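Local coordinates for lipoprotein (Colwellia psychrerythraea, PDB 3O0Y) that is of unknown function, a putative bacterial lipoprotein of the DUF885 family, whose relationship to metallopeptidases suggests, without proving, a hydrolytic role, at residues T102-Q107 with L598-N603. Residues are numbered along the deposited sequence; the frame is centred on the assembly and turned at random.
Sequences TKNNQQ and LSRNVN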
loop_
_atom_site.group_PDB
_atom_site.type_symbol
_atom_site.label_atom_id
_atom_site.label_comp_id
_atom_site.label_asym_id
_atom_site.label_seq_id
_atom_site.Cartn_x
_atom_site.Cartn_y
_atom_site.Cartn_z
ATOM N N THR A 102 -1.774 -8.831 -26.248
ATOM C CA THR A 102 -0.732 -7.958 -26.756
ATOM C C THR A 102 -1.236 -6.507 -26.804
ATOM O O THR A 102 -0.554 -5.559 -26.388
ATOM C CB THR A 102 -0.157 -8.585 -28.114
ATOM O OG1 THR A 102 0.367 -9.904 -27.794
ATOM C CG2 THR A 102 0.944 -7.712 -28.654
ATOM N N LYS A 103 -2.499 -6.345 -27.146
ATOM C CA LYS A 103 -3.109 -5.039 -27.101
ATOM C C LYS A 103 -3.229 -4.508 -25.689
ATOM O O LYS A 103 -2.994 -3.320 -25.384
ATOM C CB LYS A 103 -4.477 -5.052 -27.784
ATOM C CG LYS A 103 -4.368 -5.404 -29.290
ATOM C CD LYS A 103 -5.724 -5.215 -29.971
ATOM C CE LYS A 103 -5.850 -5.912 -31.336
ATOM N NZ LYS A 103 -6.600 -7.238 -31.254
ATOM N N ASN A 104 -3.611 -5.390 -24.782
ATOM C CA ASN A 104 -3.746 -4.954 -23.397
ATOM C C ASN A 104 -2.349 -4.617 -22.784
ATOM O O ASN A 104 -2.240 -3.746 -21.963
ATOM C CB ASN A 104 -4.377 -6.057 -22.546
ATOM C CG ASN A 104 -5.887 -6.141 -22.701
ATOM O OD1 ASN A 104 -6.526 -5.277 -23.336
ATOM N ND2 ASN A 104 -6.467 -7.247 -22.168
ATOM N N ASN A 105 -1.300 -5.363 -23.131
ATOM C CA ASN A 105 0.040 -5.010 -22.676
ATOM C C ASN A 105 0.399 -3.583 -23.078
ATOM O O ASN A 105 0.956 -2.865 -22.280
ATOM C CB ASN A 105 1.101 -5.959 -23.217
ATOM C CG ASN A 105 1.120 -7.318 -22.529
ATOM O OD1 ASN A 105 0.664 -7.449 -21.427
ATOM N ND2 ASN A 105 1.761 -8.321 -23.186
ATOM N N GLN A 106 0.084 -3.192 -24.315
ATOM C CA GLN A 106 0.387 -1.848 -24.771
ATOM C C GLN A 106 -0.332 -0.823 -23.958
ATOM O O GLN A 106 0.261 0.174 -23.545
ATOM C CB GLN A 106 0.026 -1.676 -26.263
ATOM C CG GLN A 106 0.369 -0.287 -26.767
ATOM C CD GLN A 106 0.101 -0.187 -28.280
ATOM O OE1 GLN A 106 -0.733 -0.930 -28.812
ATOM N NE2 GLN A 106 0.892 0.585 -28.968
ATOM N N GLN A 107 -1.630 -1.013 -23.787
ATOM C CA GLN A 107 -2.441 -0.043 -23.041
ATOM C C GLN A 107 -2.033 0.028 -21.586
ATOM O O GLN A 107 -1.821 1.151 -21.037
ATOM C CB GLN A 107 -3.908 -0.370 -23.154
ATOM C CG GLN A 107 -4.788 0.627 -22.403
ATOM C CD GLN A 107 -6.293 0.487 -22.768
ATOM O OE1 GLN A 107 -6.609 -0.182 -23.749
ATOM N NE2 GLN A 107 -7.195 1.175 -22.014
ATOM N N LEU A 598 -9.899 -4.269 -17.248
ATOM C CA LEU A 598 -10.705 -5.301 -16.577
ATOM C C LEU A 598 -12.077 -5.413 -17.310
ATOM O O LEU A 598 -12.521 -6.519 -17.592
ATOM C CB LEU A 598 -10.902 -4.942 -15.101
ATOM C CG LEU A 598 -11.755 -5.960 -14.300
ATOM C CD1 LEU A 598 -11.179 -7.380 -14.365
ATOM C CD2 LEU A 598 -11.884 -5.470 -12.833
ATOM N N SER A 599 -12.690 -4.280 -17.689
ATOM C CA SER A 599 -14.041 -4.363 -18.341
ATOM C C SER A 599 -13.890 -5.056 -19.711
ATOM O O SER A 599 -14.750 -5.837 -20.097
ATOM C CB SER A 599 -14.751 -3.015 -18.548
ATOM O OG SER A 599 -14.753 -2.304 -17.292
ATOM N N ARG A 600 -12.844 -4.684 -20.441
ATOM C CA ARG A 600 -12.582 -5.308 -21.753
ATOM C C ARG A 600 -12.403 -6.816 -21.633
ATOM O O ARG A 600 -12.922 -7.578 -22.472
ATOM C CB ARG A 600 -11.333 -4.706 -22.424
ATOM C CG ARG A 600 -10.966 -5.487 -23.668
ATOM C CD ARG A 600 -9.686 -4.931 -24.310
ATOM N NE ARG A 600 -9.885 -3.514 -24.493
ATOM C CZ ARG A 600 -8.980 -2.573 -24.273
ATOM N NH1 ARG A 600 -7.745 -2.863 -23.853
ATOM N NH2 ARG A 600 -9.322 -1.315 -24.497
ATOM N N ASN A 601 -11.679 -7.258 -20.589
ATOM C CA ASN A 601 -11.471 -8.713 -20.388
ATOM C C ASN A 601 -12.753 -9.450 -19.996
ATOM O O ASN A 601 -13.039 -10.566 -20.481
ATOM C CB ASN A 601 -10.348 -8.988 -19.363
ATOM C CG ASN A 601 -8.986 -8.625 -19.922
ATOM O OD1 ASN A 601 -8.825 -8.573 -21.158
ATOM N ND2 ASN A 601 -7.967 -8.467 -19.044
ATOM N N VAL A 602 -13.554 -8.806 -19.146
ATOM C CA VAL A 602 -14.864 -9.392 -18.779
ATOM C C VAL A 602 -15.712 -9.516 -20.005
ATOM O O VAL A 602 -16.328 -10.531 -20.264
ATOM C CB VAL A 602 -15.568 -8.561 -17.654
ATOM C CG1 VAL A 602 -17.072 -8.975 -17.477
ATOM C CG2 VAL A 602 -14.788 -8.768 -16.315
ATOM N N ASN A 603 -15.730 -8.463 -20.813
ATOM C CA ASN A 603 -16.524 -8.470 -22.054
ATOM C C ASN A 603 -16.063 -9.515 -23.082
ATOM O O ASN A 603 -16.918 -10.215 -23.700
ATOM C CB ASN A 603 -16.536 -7.099 -22.686
ATOM C CG ASN A 603 -17.465 -6.140 -21.995
ATOM O OD1 ASN A 603 -18.423 -6.526 -21.326
ATOM N ND2 ASN A 603 -17.212 -4.853 -22.225
#
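Arg600 reaches across from helix 595-608 and uses its two terminal nitrogens to hold the side-chain oxygens of Asn104 and Gln107. Arg600 NH1 gives the straightest bond, 2.8 Å to Asn104 OD1 (N-H...O 162°), and the amide and guanidinium planes are nearly coplanar. NH1 also shares Gln107 OE1 with NH2, an end-on grip on a single atom. Arg600 NH2 meets Gln107 OE1 on a lone pair at 3.0 Å. Arg600 NH1, 2.9 Å from Gln107 OE1, stands well above the carbonyl plane. Gln107 presents this oxygen on an extended chain, its CG anti to the backbone N (chi1 -179°); Arg600 bends at chi3 to meet it. Deeper in, buried Asn104 turns its ND2 to Asn601 OD1, 2.9 Å away and on a lone pair though noticeably bent, so both ends of the amide are engaged, which probably fixes which way round it sits. A leucine in place of Arg600 would probably leave Asn104 OD1 and Gln107 OE1 without these donors and free the Gln107 amide to turn. Arg600 CD also lies alongside Asn104 OD1, at 3.3 Å; all touching pairs meet through polar atoms. The segments run antiparallel (169°) with axes 11.7 Å apart, a separation spanned by long polar side chains. Helix 27-44 backs 102-107, while helices 555-574 and 580-588 pack against 598-603; the contact thus joins helix 100-117 to the chain's last helix, 595-608.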